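PDB 4AWT: SYE1 from Shewanella oneidensis, which binds flavin mononucleotide and probably reduces carbon-carbon double bonds with electrons from NADH or NADPH. Local coordinates for residues A150-K153 and A154-A157; L187-Q190 and F191-E195; L207-R210 and L211-L214; D223-G226 and A227-G231; A287-E290 and A291-G294. The protein carries 1 engineered substitution. One frame throughout, in Å; residues are numbered along the deposited sequence. Where two conformers were deposited one is given.

Contact 1 (A150-K153 and A154-A157); sequences AMTK and ADIA
Thr152 and Asp155 face each other across the first turn of helix 153-172, each side chain bonding to the other's backbone. Thr152 OG1 accepts from Asp155 N at 3.1 Å; chi1 of 66° sets the hydroxyl between the backbone N and the carbonyl carbon, where it can turn back over the helix end. In return Asp155 OD2 takes the hydrogen of Thr152 N at 2.9 Å and 170°, the donor lying above the carboxylate plane. This reciprocal pair is a capping box with Thr152 as N-cap, and it satisfies amides that have no preceding turn to bond to. A short hydroxyl side chain and an acid suit these two positions, and the carboxylate also holds a salt bridge to Arg149. With an alanine in place of Asp155, Thr152 N would probably lose its acceptor and Arg149 its countercharge, leaving the cap half made. The tight side is apolar: Met151, bent at chi3, brings CE to 3.8 Å from Ile156 CG1, and both residues are buried, Met151 against Leu187 and Phe191, Ile156 against Tyr203. On the solvent side Lys153 is exposed, and the small methyl of Ala154 rests 3.9 Å from Thr152 OG1.

Contact 2 (L187-Q190 and F191-E195); sequences LINQ and FIDSE
Leu187 and Phe191, one helical turn apart, lie side by side and point the same way, so that Leu187 CD1 comes 4.0 Å from CE1 of the ring. Phe191 has CG anti to its carbonyl carbon (chi1 -75°), which swings the ring back along the helix; its edge then meets Leu187 O, in the ring plane, at 3.4 Å from CD1. Beyond this pair the ring meets that of Phe213 with the planes at about 35°. Were Phe191 an alanine, a gap would probably open beside Leu187, and Phe213 and Met151 would lose the ring they pack against. Ile188 and Ile192 cross at an angle instead, CG2 of the first 4.0 Å from CD1 of the second; branched aliphatic chains suit this buried flank, where Ile188 also touches Leu214. The third pair is polar. The amide of Asn189 and the carboxylate of Asp193 stand nearly perpendicular, 83° between planes, with ND2 2.9 Å from OD2. Each also has a hydrogen bond outside this pair: Asn189 OD1 accepts from Gly185 N, and Asp193 OD1 pairs with Tyr252 OH. Helix 187-192 follows strand 177-181 of the TIM barrel, and its last turn is closed by Asp193 N bonding to Asn189 O at 3.1 Å; Asp193 then leaves helical geometry. Ile188 O accepts from both Ile192 N and Phe191 N, the latter from above the carbonyl plane. Hydrocarbon side chains thus pack on their neighbours, while the buried amide and carboxylate are placed by directed hydrogen bonds to Gly185 and Tyr252.

Contact 3 (L207-R210 and L211-L214); sequences LENR and LRFL
Arg212 folds back over the preceding turn, and its end is held by Glu208 and Asn209. Its CB sits 3.2 Å from Asn209 O, the carbonyl that also accepts from Arg212 N. CG lies anti to the backbone N (chi1 -172°), carrying the chain alongside Asn209, and a bend at chi3 turns the guanidinium towards the two acceptors. NE donates to Glu202 O in the loop before. At the tip, NH2 gives one bond to Asn209 OD1 at 2.8 Å, in the guanidinium plane, and, in the conformer given, another to Glu208 OE2 at 3.1 Å, a salt bridge with the donor above the carboxylate plane. The bonds to Asn209 OD1 and Glu202 O probably restrict the group's rotation, a task for which arginine, with its several N-H groups, is well suited. On the apolar side Leu207 CD1 touches Leu211 CD1 at 3.8 Å. Just after Leu211 two waters link the chain to carbonyls before it: one takes the hydrogen of Phe213 N, the other that of Leu214 N at 2.9 Å while donating to Arg210 O. Arg210, in the conformer given, turns to the bound ethyl hydrogen carbonate, to which NH2 is hydrogen-bonded. The short helix 207-210 thus leads into helix 212-225 of the barrel's outer layer, with Leu207 and Leu211 against helix 248-261 and Phe213 wedged between helices 187-192 and 153-172.

Contact 4 (D223-G226 and A227-G231); sequences DAIG and AERVG
Ile225 O is gripped by two nitrogens of Arg229, NE at 2.9 Å and NH2 at 3.0 Å. The oxygen lies in the guanidinium plane, at the side that carries NE, so the arginine holds this one carbonyl side-on. The chain reaches it through a bend at chi3, crossing Ile225 and setting NH2 3.8 Å from Ile225 CB. An arginine fits here because it can supply two N-H groups to a carbonyl left over where the helix stops. Beneath the polar pair, Ile225 CG1 meets Val230 CG2 at 3.9 Å, and its CD1 lies 3.8 Å from Arg229 CB. The next shell is backbone: Arg229 N bonds to Gly226 O at 3.0 Å, the donor above the carbonyl plane, which closes the short 3-10 turn of Ala227 and Glu228. Gly226 has positive phi (97°) with psi 140°, angles at which a CB would press on the carbonyl of Ile225, so glycine alone fits easily. Farther out, Ile225 packs on Ala167 and Met171 of helix 153-172, and Val230 on Ile178 of the adjoining strand. The whole is a helix-to-strand return of a beta/alpha TIM barrel, in which helix 212-225 ends and the chain re-enters the parallel barrel as strand 230-234.

Contact 5 (A287-E290 and A291-G294); sequences ALRE and AYQG
Arg289 NH2 donates to two backbone carbonyls of the chain that follows its own helix, Gly294 O and Tyr292 O, each at 2.8 Å. The first bond is almost straight, at 174°, with the oxygen in the guanidinium plane; the second is more bent, at 152°, and its oxygen is tilted from that plane. To get there the side chain leaves with CG anti to the backbone N (chi1 173°) and then bends at chi2 and chi3, curling past the end of the helix. NH1 makes a salt bridge to Asp317, so in the conformer given the guanidinium is held on more than one side. Arginine suits the place because its long chain reaches past the helix end and one nitrogen can donate to two carbonyls. Helix 282-291 ends here, and the link leads into strand 295-299, again a helix-to-strand connection of the TIM barrel. The last turn is finished by Ala291 N bonding to Ala287 O and Tyr292 N to Leu288 O, both at 2.9 Å; Tyr292 is then the first residue to abandon helical angles. Tyrosine suits its place, the ring buried and the hydroxyl bonded to Ile264 O. One face of that ring carries Gly294 N, 3.3 Å above the plane and offset toward the rim. A CB on Gly294 would collide with Tyr292 OH, which explains the glycine. The small Ala291 and the larger Leu288 both rest on Ala256 of helix 248-261, while Glu290 is exposed to solvent.

Contacts 1, 2 and 3 form a connected group on one side of the barrel: Met151 SD lies 3.8 Å from Phe191 CE1, Ile156 CG2 meets Phe213 CE1 at 3.9 Å, and Arg210 NH1 probably bonds to Ile192 O at 2.9 Å. Contact 2 is wholly buried, whereas the other four are partly exposed. Contacts 3 and 4 both use helix 212-225, near its beginning and at its end. Contact 1 caps a helix start with side chains that accept from amides; contact 3 joins an arginine-acid pair, bridging waters and the bound ethyl hydrogen carbonate. In contacts 4 and 5 arginines donate to carbonyls, at the helix end in contact 4 and in the link beyond it in contact 5.

Contact 1 (A150-K153 and A154-A157)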
loop_
_atom_site.group_PDB
_atom_site.type_symbol
_atom_site.label_atom_id
_atom_site.label_comp_id
_atom_site.label_asym_id
_atom_site.label_seq_id
_atom_site.Cartn_x
_atom_site.Cartn_y
_atom_site.Cartn_z
ATOM N N ALA A 150 6.018 -11.542 19.843
ATOM C CA ALA A 150 5.214 -12.389 19.011
ATOM C C ALA A 150 3.735 -12.257 19.330
ATOM O O ALA A 150 3.352 -12.314 20.482
ATOM C CB ALA A 150 5.662 -13.828 19.152
ATOM N N MET A 151 2.897 -12.147 18.343
ATOM C CA MET A 151 1.471 -12.037 18.561
ATOM C C MET A 151 0.931 -13.298 19.200
ATOM O O MET A 151 1.226 -14.406 18.792
ATOM C CB MET A 151 0.743 -11.794 17.218
ATOM C CG MET A 151 0.985 -10.406 16.723
ATOM S SD MET A 151 0.340 -10.100 15.065
ATOM C CE MET A 151 -1.380 -10.005 15.391
ATOM N N THR A 152 -0.005 -13.103 20.144
ATOM C CA THR A 152 -0.814 -14.206 20.639
ATOM C C THR A 152 -2.043 -14.397 19.779
ATOM O O THR A 152 -2.361 -13.584 18.913
ATOM C CB THR A 152 -1.258 -13.899 22.071
ATOM O OG1 THR A 152 -2.112 -12.801 22.010
ATOM C CG2 THR A 152 -0.091 -13.618 22.963
ATOM N N LYS A 153 -2.765 -15.472 20.027
ATOM C CA LYS A 153 -4.050 -15.686 19.399
ATOM C C LYS A 153 -4.973 -14.514 19.590
ATOM O O LYS A 153 -5.696 -14.114 18.658
ATOM C CB LYS A 153 -4.604 -16.962 20.057
ATOM C CG LYS A 153 -6.001 -17.321 19.671
ATOM C CD LYS A 153 -6.525 -18.591 20.315
ATOM C CE LYS A 153 -8.005 -18.827 20.090
ATOM N NZ LYS A 153 -8.379 -20.190 20.409
ATOM N N ALA A 154 -4.999 -13.975 20.785
ATOM C CA ALA A 154 -5.877 -12.828 21.053
ATOM C C ALA A 154 -5.416 -11.613 20.250
ATOM O O ALA A 154 -6.229 -10.822 19.787
ATOM C CB ALA A 154 -5.948 -12.542 22.556
ATOM N N ASP A 155 -4.130 -11.410 20.109
ATOM C CA ASP A 155 -3.608 -10.303 19.302
ATOM C C ASP A 155 -4.047 -10.478 17.863
ATOM O O ASP A 155 -4.404 -9.491 17.185
ATOM C CB ASP A 155 -2.104 -10.230 19.326
ATOM C CG ASP A 155 -1.466 -9.854 20.638
ATOM O OD1 ASP A 155 -2.077 -9.075 21.405
ATOM O OD2 ASP A 155 -0.339 -10.305 20.904
ATOM N N ILE A 156 -3.995 -11.689 17.347
ATOM C CA ILE A 156 -4.476 -11.967 15.993
ATOM C C ILE A 156 -5.923 -11.577 15.848
ATOM O O ILE A 156 -6.320 -10.921 14.879
ATOM C CB ILE A 156 -4.167 -13.448 15.643
ATOM C CG1 ILE A 156 -2.661 -13.609 15.471
ATOM C CG2 ILE A 156 -4.996 -13.883 14.469
ATOM C CD1 ILE A 156 -2.212 -15.063 15.326
ATOM N N ALA A 157 -6.772 -11.991 16.806
ATOM C CA ALA A 157 -8.165 -11.633 16.736
ATOM C C ALA A 157 -8.341 -10.132 16.769
ATOM O O ALA A 157 -9.214 -9.583 16.066
ATOM C CB ALA A 157 -8.916 -12.278 17.920
#

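Contact 2 (L187-Q190 and F191-E195)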
loop_
_atom_site.group_PDB
_atom_site.type_symbol
_atom_site.label_atom_id
_atom_site.label_comp_id
_atom_site.label_asym_id
_atom_site.label_seq_id
_atom_site.Cartn_x
_atom_site.Cartn_y
_atom_site.Cartn_z
ATOM N N LEU A 187 3.215 -6.136 8.586
ATOM C CA LEU A 187 2.800 -7.207 9.481
ATOM C C LEU A 187 2.412 -8.472 8.763
ATOM O O LEU A 187 2.883 -9.565 9.105
ATOM C CB LEU A 187 1.625 -6.758 10.361
ATOM C CG LEU A 187 1.188 -7.831 11.357
ATOM C CD1 LEU A 187 2.250 -8.189 12.369
ATOM C CD2 LEU A 187 -0.097 -7.378 12.049
ATOM N N ILE A 188 1.502 -8.379 7.797
ATOM C CA ILE A 188 1.060 -9.610 7.143
ATOM C C ILE A 188 2.229 -10.288 6.440
ATOM O O ILE A 188 2.359 -11.521 6.446
ATOM C CB ILE A 188 -0.151 -9.365 6.242
ATOM C CG1 ILE A 188 -1.323 -8.809 7.095
ATOM C CG2 ILE A 188 -0.554 -10.631 5.507
ATOM C CD1 ILE A 188 -2.472 -8.381 6.308
ATOM N N ASN A 189 3.096 -9.480 5.822
ATOM C CA ASN A 189 4.271 -10.012 5.163
ATOM C C ASN A 189 5.207 -10.713 6.130
ATOM O O ASN A 189 5.910 -11.660 5.722
ATOM C CB ASN A 189 4.900 -8.856 4.389
ATOM C CG ASN A 189 5.903 -9.164 3.311
ATOM O OD1 ASN A 189 6.250 -8.233 2.566
ATOM N ND2 ASN A 189 6.322 -10.401 3.160
ATOM N N GLN A 190 5.241 -10.290 7.395
ATOM C CA GLN A 190 6.027 -10.939 8.431
ATOM C C GLN A 190 5.488 -12.343 8.784
ATOM O O GLN A 190 6.246 -13.120 9.347
ATOM C CB GLN A 190 6.062 -10.069 9.690
ATOM C CG GLN A 190 6.849 -8.776 9.494
ATOM C CD GLN A 190 6.433 -7.643 10.376
ATOM O OE1 GLN A 190 6.080 -7.828 11.568
ATOM N NE2 GLN A 190 6.437 -6.439 9.862
ATOM N N PHE A 191 4.243 -12.625 8.462
ATOM C CA PHE A 191 3.705 -13.977 8.534
ATOM C C PHE A 191 3.963 -14.780 7.261
ATOM O O PHE A 191 4.264 -15.963 7.323
ATOM C CB PHE A 191 2.199 -13.995 8.819
ATOM C CG PHE A 191 1.816 -13.682 10.245
ATOM C CD1 PHE A 191 1.814 -12.375 10.728
ATOM C CD2 PHE A 191 1.492 -14.701 11.127
ATOM C CE1 PHE A 191 1.445 -12.098 12.021
ATOM C CE2 PHE A 191 1.141 -14.431 12.424
ATOM C CZ PHE A 191 1.109 -13.134 12.865
ATOM N N ILE A 192 3.803 -14.149 6.096
ATOM C CA ILE A 192 3.905 -14.877 4.824
ATOM C C ILE A 192 5.287 -15.442 4.607
ATOM O O ILE A 192 5.446 -16.584 4.163
ATOM C CB ILE A 192 3.516 -13.965 3.644
ATOM C CG1 ILE A 192 2.066 -13.537 3.708
ATOM C CG2 ILE A 192 3.829 -14.660 2.311
ATOM C CD1 ILE A 192 1.670 -12.456 2.709
ATOM N N ASP A 193 6.312 -14.623 4.810
ATOM C CA ASP A 193 7.669 -14.956 4.388
ATOM C C ASP A 193 8.353 -15.838 5.427
ATOM O O ASP A 193 8.446 -15.519 6.605
ATOM C CB ASP A 193 8.463 -13.709 4.120
ATOM C CG ASP A 193 8.121 -12.960 2.829
ATOM O OD1 ASP A 193 7.254 -13.466 2.096
ATOM O OD2 ASP A 193 8.747 -11.904 2.616
ATOM N N SER A 194 8.874 -16.976 4.944
ATOM C CA SER A 194 9.344 -18.018 5.848
ATOM C C SER A 194 10.407 -17.542 6.792
ATOM O O SER A 194 10.447 -17.990 7.946
ATOM C CB SER A 194 9.836 -19.201 5.041
ATOM O OG SER A 194 10.943 -18.898 4.251
ATOM N N GLU A 195 11.346 -16.665 6.368
ATOM C CA GLU A 195 12.457 -16.350 7.226
ATOM C C GLU A 195 12.064 -15.300 8.294
ATOM O O GLU A 195 12.874 -15.016 9.188
ATOM C CB GLU A 195 13.659 -15.915 6.414
ATOM C CG GLU A 195 14.062 -16.961 5.397
ATOM C CD GLU A 195 14.025 -18.427 5.871
ATOM O OE1 GLU A 195 14.937 -18.592 6.710
ATOM O OE2 GLU A 195 13.217 -19.339 5.479
#

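Contact 3 (L207-R210 and L211-L214)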
loop_
_atom_site.group_PDB
_atom_site.type_symbol
_atom_site.label_atom_id
_atom_site.label_comp_id
_atom_site.label_asym_id
_atom_site.label_seq_id
_atom_site.Cartn_x
_atom_site.Cartn_y
_atom_site.Cartn_z
ATOM N N LEU A 207 3.433 -23.763 4.426
ATOM C CA LEU A 207 2.913 -22.717 3.530
ATOM C C LEU A 207 1.481 -22.375 3.875
ATOM O O LEU A 207 1.132 -21.195 3.991
ATOM C CB LEU A 207 3.038 -23.233 2.087
ATOM C CG LEU A 207 2.443 -22.275 1.052
ATOM C CD1 LEU A 207 3.018 -20.863 1.144
ATOM C CD2 LEU A 207 2.661 -22.940 -0.320
ATOM N N GLU A 208 0.625 -23.373 4.053
ATOM C CA GLU A 208 -0.757 -23.120 4.430
ATOM C C GLU A 208 -0.810 -22.275 5.688
ATOM O O GLU A 208 -1.612 -21.323 5.805
ATOM C CB GLU A 208 -1.446 -24.472 4.693
ATOM C CG GLU A 208 -2.878 -24.398 5.146
ATOM C CD GLU A 208 -3.509 -25.661 5.663
ATOM O OE1 GLU A 208 -3.217 -26.790 5.196
ATOM O OE2 GLU A 208 -4.385 -25.590 6.574
ATOM N N ASN A 209 0.010 -22.610 6.674
ATOM C CA ASN A 209 -0.010 -21.880 7.939
ATOM C C ASN A 209 0.467 -20.455 7.757
ATOM O O ASN A 209 -0.068 -19.529 8.368
ATOM C CB ASN A 209 0.789 -22.611 8.961
ATOM C CG ASN A 209 0.137 -23.856 9.491
ATOM O OD1 ASN A 209 -0.969 -24.223 9.090
ATOM N ND2 ASN A 209 0.812 -24.492 10.420
ATOM N N ARG A 210 1.520 -20.260 6.952
ATOM C CA ARG A 210 2.057 -18.903 6.757
ATOM C C ARG A 210 1.058 -18.040 6.000
ATOM O O ARG A 210 1.102 -16.800 6.236
ATOM C CB ARG A 210 3.372 -18.953 6.008
ATOM C CG ARG A 210 4.525 -19.420 6.865
ATOM C CD ARG A 210 5.862 -19.407 6.133
ATOM N NE ARG A 210 5.998 -20.473 5.154
ATOM C CZ ARG A 210 6.002 -20.415 3.834
ATOM N NH1 ARG A 210 5.830 -19.267 3.181
ATOM N NH2 ARG A 210 6.159 -21.539 3.139
ATOM N N LEU A 211 0.204 -18.590 5.191
ATOM C CA LEU A 211 -0.820 -17.820 4.487
ATOM C C LEU A 211 -2.074 -17.633 5.300
ATOM O O LEU A 211 -2.991 -16.912 4.868
ATOM C CB LEU A 211 -1.165 -18.465 3.142
ATOM C CG LEU A 211 -0.000 -18.510 2.146
ATOM C CD1 LEU A 211 -0.419 -19.204 0.885
ATOM C CD2 LEU A 211 0.534 -17.134 1.838
ATOM N N ARG A 212 -2.178 -18.234 6.478
ATOM C CA ARG A 212 -3.431 -18.251 7.235
ATOM C C ARG A 212 -3.826 -16.861 7.696
ATOM O O ARG A 212 -5.017 -16.508 7.628
ATOM C CB ARG A 212 -3.299 -19.222 8.422
ATOM C CG ARG A 212 -4.643 -19.413 9.119
ATOM C CD ARG A 212 -4.482 -20.385 10.308
ATOM N NE ARG A 212 -3.893 -21.657 9.917
ATOM C CZ ARG A 212 -4.460 -22.617 9.273
ATOM N NH1 ARG A 212 -5.745 -22.545 8.949
ATOM N NH2 ARG A 212 -3.714 -23.689 8.951
ATOM N N PHE A 213 -2.901 -16.067 8.211
ATOM C CA PHE A 213 -3.255 -14.738 8.694
ATOM C C PHE A 213 -3.785 -13.890 7.536
ATOM O O PHE A 213 -4.826 -13.244 7.648
ATOM C CB PHE A 213 -2.077 -14.100 9.392
ATOM C CG PHE A 213 -2.391 -12.804 10.085
ATOM C CD1 PHE A 213 -3.397 -12.697 11.008
ATOM C CD2 PHE A 213 -1.627 -11.674 9.814
ATOM C CE1 PHE A 213 -3.643 -11.492 11.657
ATOM C CE2 PHE A 213 -1.874 -10.479 10.469
ATOM C CZ PHE A 213 -2.851 -10.410 11.428
ATOM N N LEU A 214 -3.094 -13.922 6.385
ATOM C CA LEU A 214 -3.591 -13.261 5.185
ATOM C C LEU A 214 -5.007 -13.706 4.872
ATOM O O LEU A 214 -5.905 -12.900 4.594
ATOM C CB LEU A 214 -2.662 -13.569 4.020
ATOM C CG LEU A 214 -3.124 -13.057 2.661
ATOM C CD1 LEU A 214 -3.133 -11.536 2.573
ATOM C CD2 LEU A 214 -2.235 -13.626 1.557
HETATM O O HOH W 1 -0.184 -16.802 8.878
HETATM O O HOH W 2 -0.263 -14.528 6.280
#

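Contact 4 (D223-G226 and A227-G231)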
loop_
_atom_site.group_PDB
_atom_site.type_symbol
_atom_site.label_atom_id
_atom_site.label_comp_id
_atom_site.label_asym_id
_atom_site.label_seq_id
_atom_site.Cartn_x
_atom_site.Cartn_y
_atom_site.Cartn_z
ATOM N N ASP A 223 -15.966 -9.912 4.098
ATOM C CA ASP A 223 -17.268 -9.958 4.808
ATOM C C ASP A 223 -17.768 -8.579 5.142
ATOM O O ASP A 223 -18.965 -8.331 5.095
ATOM C CB ASP A 223 -17.072 -10.784 6.080
ATOM C CG ASP A 223 -18.310 -11.170 6.789
ATOM O OD1 ASP A 223 -19.138 -11.836 6.122
ATOM O OD2 ASP A 223 -18.463 -10.887 8.001
ATOM N N ALA A 224 -16.877 -7.666 5.474
ATOM C CA ALA A 224 -17.301 -6.331 5.869
ATOM C C ALA A 224 -17.810 -5.513 4.702
ATOM O O ALA A 224 -18.820 -4.835 4.839
ATOM C CB ALA A 224 -16.127 -5.628 6.549
ATOM N N ILE A 225 -17.080 -5.481 3.569
ATOM C CA ILE A 225 -17.371 -4.505 2.527
ATOM C C ILE A 225 -17.559 -5.072 1.161
ATOM O O ILE A 225 -17.894 -4.330 0.242
ATOM C CB ILE A 225 -16.354 -3.328 2.493
ATOM C CG1 ILE A 225 -14.979 -3.770 1.965
ATOM C CG2 ILE A 225 -16.277 -2.687 3.857
ATOM C CD1 ILE A 225 -14.078 -2.584 1.715
ATOM N N GLY A 226 -17.371 -6.374 0.965
ATOM C CA GLY A 226 -17.566 -6.993 -0.325
ATOM C C GLY A 226 -16.263 -7.160 -1.099
ATOM O O GLY A 226 -15.415 -6.261 -1.105
ATOM N N ALA A 227 -16.122 -8.297 -1.775
ATOM C CA ALA A 227 -14.876 -8.593 -2.492
ATOM C C ALA A 227 -14.599 -7.593 -3.585
ATOM O O ALA A 227 -13.425 -7.328 -3.887
ATOM C CB ALA A 227 -14.988 -10.006 -3.063
ATOM N N GLU A 228 -15.626 -7.026 -4.192
ATOM C CA GLU A 228 -15.460 -6.052 -5.266
ATOM C C GLU A 228 -14.843 -4.750 -4.790
ATOM O O GLU A 228 -14.481 -3.912 -5.625
ATOM C CB GLU A 228 -16.780 -5.790 -5.991
ATOM C CG GLU A 228 -17.822 -4.976 -5.266
ATOM C CD GLU A 228 -18.543 -5.546 -4.070
ATOM O OE1 GLU A 228 -18.503 -6.767 -3.719
ATOM O OE2 GLU A 228 -19.213 -4.735 -3.371
ATOM N N ARG A 229 -14.712 -4.567 -3.483
ATOM C CA ARG A 229 -14.129 -3.372 -2.876
ATOM C C ARG A 229 -12.824 -3.681 -2.136
ATOM O O ARG A 229 -12.346 -2.814 -1.404
ATOM C CB ARG A 229 -15.139 -2.688 -1.979
ATOM C CG ARG A 229 -16.325 -2.141 -2.760
ATOM C CD ARG A 229 -17.158 -1.147 -1.980
ATOM N NE ARG A 229 -17.849 -1.722 -0.932
ATOM C CZ ARG A 229 -18.765 -1.084 -0.219
ATOM N NH1 ARG A 229 -19.062 0.173 -0.418
ATOM N NH2 ARG A 229 -19.376 -1.804 0.770
ATOM N N VAL A 230 -12.250 -4.865 -2.337
ATOM C CA VAL A 230 -11.044 -5.268 -1.629
ATOM C C VAL A 230 -9.954 -5.595 -2.645
ATOM O O VAL A 230 -10.082 -6.524 -3.435
ATOM C CB VAL A 230 -11.283 -6.472 -0.727
ATOM C CG1 VAL A 230 -9.986 -6.987 -0.115
ATOM C CG2 VAL A 230 -12.288 -6.126 0.377
ATOM N N GLY A 231 -8.838 -4.849 -2.561
ATOM C CA GLY A 231 -7.599 -5.198 -3.252
ATOM C C GLY A 231 -6.564 -5.591 -2.219
ATOM O O GLY A 231 -6.705 -5.283 -1.031
#

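Contact 5 (A287-E290 and A291-G294)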
loop_
_atom_site.group_PDB
_atom_site.type_symbol
_atom_site.label_atom_id
_atom_site.label_comp_id
_atom_site.label_asym_id
_atom_site.label_seq_id
_atom_site.Cartn_x
_atom_site.Cartn_y
_atom_site.Cartn_z
ATOM N N ALA A 287 2.751 -16.878 -14.403
ATOM C CA ALA A 287 2.137 -17.774 -13.420
ATOM C C ALA A 287 1.178 -17.006 -12.517
ATOM O O ALA A 287 0.067 -17.472 -12.239
ATOM C CB ALA A 287 3.190 -18.521 -12.624
ATOM N N LEU A 288 1.573 -15.832 -12.053
ATOM C CA LEU A 288 0.673 -15.012 -11.226
ATOM C C LEU A 288 -0.580 -14.661 -11.980
ATOM O O LEU A 288 -1.677 -14.637 -11.411
ATOM C CB LEU A 288 1.354 -13.740 -10.735
ATOM C CG LEU A 288 2.498 -13.951 -9.753
ATOM C CD1 LEU A 288 3.178 -12.612 -9.414
ATOM C CD2 LEU A 288 2.069 -14.598 -8.465
ATOM N N ARG A 289 -0.449 -14.379 -13.282
ATOM C CA ARG A 289 -1.570 -14.042 -14.154
ATOM C C ARG A 289 -2.561 -15.195 -14.277
ATOM O O ARG A 289 -3.733 -14.963 -14.453
ATOM C CB ARG A 289 -1.017 -13.564 -15.495
ATOM C CG ARG A 289 -1.974 -13.312 -16.637
ATOM C CD ARG A 289 -2.799 -12.023 -16.481
ATOM N NE ARG A 289 -3.765 -12.192 -15.364
ATOM C CZ ARG A 289 -4.562 -11.212 -14.975
ATOM N NH1 ARG A 289 -4.536 -10.084 -15.608
ATOM N NH2 ARG A 289 -5.432 -11.456 -13.946
ATOM N N GLU A 290 -2.065 -16.439 -14.232
ATOM C CA GLU A 290 -2.990 -17.593 -14.235
ATOM C C GLU A 290 -3.569 -17.847 -12.842
ATOM O O GLU A 290 -4.728 -18.254 -12.729
ATOM C CB GLU A 290 -2.333 -18.840 -14.773
ATOM C CG GLU A 290 -1.947 -18.698 -16.243
ATOM C CD GLU A 290 -3.060 -18.228 -17.097
ATOM O OE1 GLU A 290 -4.175 -18.799 -17.030
ATOM O OE2 GLU A 290 -2.851 -17.255 -17.859
ATOM N N ALA A 291 -2.781 -17.661 -11.795
ATOM C CA ALA A 291 -3.233 -17.952 -10.460
ATOM C C ALA A 291 -4.308 -16.985 -9.991
ATOM O O ALA A 291 -5.189 -17.344 -9.206
ATOM C CB ALA A 291 -2.065 -17.937 -9.491
ATOM N N TYR A 292 -4.207 -15.729 -10.424
ATOM C CA TYR A 292 -5.139 -14.675 -9.988
ATOM C C TYR A 292 -5.746 -14.054 -11.240
ATOM O O TYR A 292 -5.022 -13.544 -12.103
ATOM C CB TYR A 292 -4.403 -13.626 -9.131
ATOM C CG TYR A 292 -5.359 -12.490 -8.863
ATOM C CD1 TYR A 292 -6.396 -12.635 -7.928
ATOM C CD2 TYR A 292 -5.287 -11.315 -9.595
ATOM C CE1 TYR A 292 -7.308 -11.629 -7.738
ATOM C CE2 TYR A 292 -6.218 -10.318 -9.385
ATOM C CZ TYR A 292 -7.213 -10.465 -8.458
ATOM O OH TYR A 292 -8.106 -9.441 -8.345
ATOM N N GLN A 293 -7.075 -14.124 -11.314
ATOM C CA GLN A 293 -7.716 -13.751 -12.573
ATOM C C GLN A 293 -8.590 -12.514 -12.511
ATOM O O GLN A 293 -9.366 -12.238 -13.407
ATOM C CB GLN A 293 -8.483 -14.955 -13.079
ATOM C CG GLN A 293 -7.555 -16.189 -13.078
ATOM C CD GLN A 293 -7.946 -17.283 -14.028
ATOM O OE1 GLN A 293 -7.107 -18.151 -14.341
ATOM N NE2 GLN A 293 -9.206 -17.261 -14.492
ATOM N N GLY A 294 -8.336 -11.667 -11.518
ATOM C CA GLY A 294 -8.905 -10.337 -11.443
ATOM C C GLY A 294 -7.992 -9.293 -12.053
ATOM O O GLY A 294 -7.177 -9.585 -12.935
#